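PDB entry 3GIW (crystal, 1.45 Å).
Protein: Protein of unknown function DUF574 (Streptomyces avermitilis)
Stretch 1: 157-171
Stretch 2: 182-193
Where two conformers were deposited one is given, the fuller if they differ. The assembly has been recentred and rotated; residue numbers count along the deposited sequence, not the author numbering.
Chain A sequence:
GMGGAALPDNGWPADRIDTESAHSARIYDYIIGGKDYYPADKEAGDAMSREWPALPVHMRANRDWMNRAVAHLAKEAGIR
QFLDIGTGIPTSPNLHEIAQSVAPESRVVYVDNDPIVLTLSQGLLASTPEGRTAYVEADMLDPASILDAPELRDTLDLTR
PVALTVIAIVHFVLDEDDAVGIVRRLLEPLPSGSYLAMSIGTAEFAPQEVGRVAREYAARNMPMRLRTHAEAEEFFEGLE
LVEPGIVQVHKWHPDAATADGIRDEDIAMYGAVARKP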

# COMPACT_ATOMS: atom_id res chain seq x y z
N ASP A 157 18.98 -6.76 -4.95
CA ASP A 157 20.16 -7.20 -4.22
C ASP A 157 19.88 -7.01 -2.75
O ASP A 157 19.88 -5.89 -2.23
CB ASP A 157 21.34 -6.34 -4.67
CG ASP A 157 22.62 -6.65 -3.95
OD1 ASP A 157 22.62 -7.35 -2.92
OD2 ASP A 157 23.69 -6.15 -4.43
N LEU A 158 19.61 -8.09 -2.03
CA LEU A 158 19.21 -7.97 -0.62
C LEU A 158 20.37 -7.71 0.35
O LEU A 158 20.17 -7.69 1.58
CB LEU A 158 18.38 -9.18 -0.18
CG LEU A 158 17.10 -9.44 -1.00
CD1 LEU A 158 16.33 -10.59 -0.33
CD2 LEU A 158 16.25 -8.17 -1.11
N THR A 159 21.57 -7.49 -0.20
CA THR A 159 22.69 -6.97 0.59
C THR A 159 22.81 -5.44 0.53
O THR A 159 23.72 -4.85 1.13
CB THR A 159 24.05 -7.62 0.18
OG1 THR A 159 24.50 -7.11 -1.07
CG2 THR A 159 23.96 -9.18 0.12
N ARG A 160 21.87 -4.79 -0.15
CA ARG A 160 21.84 -3.32 -0.22
C ARG A 160 20.45 -2.84 0.22
O ARG A 160 19.51 -3.61 0.18
CB ARG A 160 22.17 -2.82 -1.63
CG ARG A 160 23.62 -3.13 -2.01
CD ARG A 160 23.87 -3.01 -3.49
NE ARG A 160 25.14 -3.64 -3.87
CZ ARG A 160 26.33 -3.09 -3.67
NH1 ARG A 160 26.41 -1.91 -3.09
NH2 ARG A 160 27.43 -3.75 -4.02
N PRO A 161 20.33 -1.59 0.70
CA PRO A 161 19.06 -1.14 1.25
C PRO A 161 17.88 -1.31 0.29
O PRO A 161 17.97 -1.06 -0.92
CB PRO A 161 19.32 0.32 1.59
CG PRO A 161 20.81 0.38 1.82
CD PRO A 161 21.38 -0.55 0.81
N VAL A 162 16.75 -1.66 0.89
CA VAL A 162 15.46 -1.80 0.21
C VAL A 162 14.38 -1.07 1.03
O VAL A 162 14.42 -1.10 2.26
CB VAL A 162 15.08 -3.31 0.14
CG1 VAL A 162 13.70 -3.53 -0.48
CG2 VAL A 162 16.10 -4.15 -0.70
N ALA A 163 13.46 -0.38 0.35
CA ALA A 163 12.23 0.10 0.99
C ALA A 163 11.11 -0.91 0.78
O ALA A 163 10.74 -1.21 -0.37
CB ALA A 163 11.79 1.43 0.43
N LEU A 164 10.60 -1.43 1.90
CA LEU A 164 9.48 -2.34 1.95
C LEU A 164 8.24 -1.46 2.09
O LEU A 164 8.06 -0.80 3.11
CB LEU A 164 9.61 -3.28 3.14
CG LEU A 164 8.50 -4.29 3.34
CD1 LEU A 164 8.36 -5.28 2.19
CD2 LEU A 164 8.69 -5.06 4.66
N THR A 165 7.41 -1.46 1.03
CA THR A 165 6.16 -0.69 1.02
C THR A 165 4.95 -1.62 1.19
O THR A 165 4.75 -2.55 0.39
CB THR A 165 6.06 0.24 -0.22
OG1 THR A 165 6.18 -0.51 -1.41
CG2 THR A 165 7.23 1.22 -0.24
N VAL A 166 4.15 -1.39 2.23
CA VAL A 166 2.98 -2.21 2.57
C VAL A 166 1.82 -1.20 2.74
O VAL A 166 1.54 -0.76 3.85
CB VAL A 166 3.19 -3.08 3.83
CG1 VAL A 166 2.02 -4.01 4.02
CG2 VAL A 166 4.51 -3.90 3.71
N ILE A 167 1.24 -0.81 1.60
CA ILE A 167 0.33 0.34 1.51
C ILE A 167 -1.09 -0.12 1.15
O ILE A 167 -1.32 -0.87 0.20
CB ILE A 167 0.89 1.33 0.48
CG1 ILE A 167 2.27 1.84 0.97
CG2 ILE A 167 -0.12 2.49 0.28
CD1 ILE A 167 3.04 2.76 0.03
N ALA A 168 -2.04 0.29 1.99
CA ALA A 168 -3.46 0.02 1.74
C ALA A 168 -3.76 -1.48 1.64
O ALA A 168 -4.56 -1.93 0.81
CB ALA A 168 -3.95 0.80 0.48
N ILE A 169 -3.10 -2.28 2.49
CA ILE A 169 -3.29 -3.74 2.48
C ILE A 169 -3.44 -4.38 3.87
O ILE A 169 -4.20 -5.34 4.05
CB ILE A 169 -2.13 -4.46 1.73
CG1 ILE A 169 -2.28 -5.98 1.85
CG2 ILE A 169 -0.79 -4.04 2.26
CD1 ILE A 169 -1.50 -6.76 0.83
N VAL A 170 -2.75 -3.85 4.88
CA VAL A 170 -2.62 -4.57 6.11
C VAL A 170 -3.94 -4.75 6.89
O VAL A 170 -4.12 -5.71 7.69
CB VAL A 170 -1.47 -3.95 6.98
CG1 VAL A 170 -1.97 -2.77 7.82
CG2 VAL A 170 -0.86 -5.06 7.85
N HIS A 171 -4.88 -3.84 6.67
CA HIS A 171 -6.18 -3.94 7.35
C HIS A 171 -7.02 -5.12 6.82
O HIS A 171 -8.03 -5.47 7.43
CB HIS A 171 -6.96 -2.63 7.24
CG HIS A 171 -6.65 -1.86 6.01
ND1 HIS A 171 -5.69 -0.87 5.96
CD2 HIS A 171 -7.08 -2.03 4.74
CE1 HIS A 171 -5.63 -0.39 4.73
NE2 HIS A 171 -6.46 -1.08 3.97
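Stretch 2, residues 182-193: IVRRLLEPLPSG

Stretch 1 opens with a type I beta turn from Asp 157 to Arg 160, closed by the hydrogen bond from Arg 160 N to Asp 157 O (3.1 Å), and then extends into a strand that starts at Ala 163 and includes Leu 164, Thr 165 and Val 166. Stretch 2 begins inside a helix already under way at Ile 182. Its helical part is supported by the i to i+4 bonds Leu 186 N to Ile 182 O and Leu 187 N to Val 183 O, both 3.1 Å. A second type I turn, Leu 187 to Leu 190, follows, with Leu 190 N donating to Leu 187 O at 3.0 Å; beyond it the phi/psi values of Leu 190 (-84/140) and Pro 191 (-73/166) mark an extended chain.

The helix runs nearly antiparallel to the strand: the signed crossing angle is 159° and the axes approach to 10.0 Å, a spacing that leaves room for a layer of side chains. The CA register shows the reversal: Val 166 CA is 8.0 Å from Val 183 CA, and Leu 164 CA is 7.0 Å from Leu 187 CA. After the turn the order changes direction: Leu 158 CA is 5.8 Å from Leu 190 CA and Pro 161 CA is 5.5 Å from Gly 193 CA, so the end of stretch 2 advances in the same sense as stretch 1. No hydrogen bond joins the stretches; 615 Å² is buried, chiefly by apolar packing.

Strand alternation selects the packing face. Leu 164 and Val 166 point toward the helix, whereas Ala 163 points away. Leu 164, with chi1 t and chi2 p, has the largest covered area, 90 Å²: its CD2 lies 3.8 Å from Leu 186 CB and 4.2 Å from Leu 187 CB, while its CB is 4.0 Å from Leu 190 CD1. Val 183 CG2 is 4.5 Å from both Val 166 CG1 and Val 170 CG2, a looser contact. Leu 190 starts sideways, but its end comes nearer, bringing CD2 to 3.9 Å from Leu 158 CD2 and 4.0 Å from Val 162 CB.

Pro 191 lies against the first turn, its CG 3.2 Å from Arg 160 O and its CD 3.3 Å from Leu 158 O. Nearby, Leu 158 O and Pro 189 O stand 3.4 Å apart; as two acceptors they form no hydrogen bond. Pro 161 CB meets Gly 193 O at 3.6 Å. The phi/psi of Gly 193, 95/-6, by itself calls for glycine, since a CB would be jammed against the preceding carbonyl O; an ideal CB would also lie 3.6 Å from Pro 161 CG.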

# COMPACT_ATOMS: atom_id res chain seq x y z
N ILE A 182 4.10 -10.91 10.18
CA ILE A 182 4.31 -11.09 8.74
C ILE A 182 5.13 -9.92 8.20
O ILE A 182 6.13 -10.13 7.48
CB ILE A 182 2.98 -11.10 8.00
CG1 ILE A 182 2.23 -12.38 8.35
CG2 ILE A 182 3.19 -10.96 6.44
CD1 ILE A 182 0.83 -12.37 7.82
N VAL A 183 4.74 -8.70 8.53
CA VAL A 183 5.49 -7.55 8.04
C VAL A 183 6.95 -7.61 8.52
O VAL A 183 7.89 -7.38 7.70
CB VAL A 183 4.81 -6.24 8.45
CG1 VAL A 183 5.77 -5.06 8.26
CG2 VAL A 183 3.52 -6.06 7.69
N ARG A 184 7.16 -7.91 9.79
CA ARG A 184 8.51 -7.91 10.32
C ARG A 184 9.31 -9.10 9.77
O ARG A 184 10.53 -9.01 9.66
CB ARG A 184 8.48 -7.76 11.84
CG ARG A 184 7.81 -6.37 12.20
CD ARG A 184 8.59 -5.14 11.62
NE ARG A 184 9.88 -5.08 12.31
CZ ARG A 184 10.15 -4.33 13.37
NH1 ARG A 184 9.27 -3.47 13.82
NH2 ARG A 184 11.35 -4.42 13.95
N ARG A 185 8.67 -10.20 9.39
CA ARG A 185 9.37 -11.31 8.72
C ARG A 185 9.87 -10.90 7.32
O ARG A 185 10.96 -11.28 6.91
CB ARG A 185 8.45 -12.52 8.60
CG ARG A 185 9.03 -13.72 7.90
CD ARG A 185 10.33 -14.23 8.59
NE ARG A 185 10.95 -15.29 7.81
CZ ARG A 185 11.85 -15.10 6.85
NH1 ARG A 185 12.29 -13.89 6.58
NH2 ARG A 185 12.35 -16.14 6.16
N LEU A 186 9.09 -10.11 6.60
CA LEU A 186 9.55 -9.55 5.34
C LEU A 186 10.69 -8.55 5.48
O LEU A 186 11.54 -8.44 4.57
CB LEU A 186 8.39 -8.88 4.56
CG LEU A 186 7.30 -9.85 4.10
CD1 LEU A 186 6.01 -9.10 3.71
CD2 LEU A 186 7.82 -10.70 2.95
N LEU A 187 10.74 -7.84 6.59
CA LEU A 187 11.79 -6.85 6.81
C LEU A 187 13.12 -7.51 7.25
O LEU A 187 14.20 -6.95 7.06
CB LEU A 187 11.32 -5.82 7.87
CG LEU A 187 12.18 -4.55 8.09
CD1 LEU A 187 12.35 -3.70 6.83
CD2 LEU A 187 11.55 -3.69 9.20
N GLU A 188 13.05 -8.70 7.85
CA GLU A 188 14.22 -9.40 8.41
C GLU A 188 15.42 -9.43 7.46
O GLU A 188 16.53 -9.05 7.87
CB GLU A 188 13.84 -10.83 8.82
CG GLU A 188 13.09 -10.93 10.10
CD GLU A 188 13.94 -10.69 11.32
OE1 GLU A 188 15.19 -10.58 11.17
OE2 GLU A 188 13.35 -10.61 12.44
N PRO A 189 15.23 -9.92 6.21
CA PRO A 189 16.41 -10.06 5.30
C PRO A 189 16.94 -8.76 4.70
O PRO A 189 17.95 -8.78 3.98
CB PRO A 189 15.88 -10.96 4.18
CG PRO A 189 14.43 -10.69 4.14
CD PRO A 189 14.03 -10.50 5.58
N LEU A 190 16.27 -7.65 4.95
CA LEU A 190 16.69 -6.40 4.35
C LEU A 190 17.79 -5.84 5.26
O LEU A 190 17.72 -5.96 6.48
CB LEU A 190 15.48 -5.47 4.21
CG LEU A 190 14.29 -6.10 3.48
CD1 LEU A 190 13.15 -5.09 3.24
CD2 LEU A 190 14.72 -6.71 2.16
N PRO A 191 18.83 -5.27 4.68
CA PRO A 191 19.95 -4.75 5.50
C PRO A 191 19.67 -3.46 6.27
O PRO A 191 18.71 -2.74 6.00
CB PRO A 191 21.05 -4.49 4.46
CG PRO A 191 20.34 -4.36 3.19
CD PRO A 191 19.07 -5.11 3.24
N SER A 192 20.56 -3.16 7.21
CA SER A 192 20.59 -1.87 7.84
C SER A 192 20.53 -0.77 6.79
O SER A 192 21.19 -0.86 5.74
CB SER A 192 21.87 -1.75 8.67
OG SER A 192 21.78 -2.65 9.76
N GLY A 193 19.71 0.25 7.05
CA GLY A 193 19.50 1.36 6.12
C GLY A 193 18.29 1.16 5.22
O GLY A 193 17.91 2.06 4.46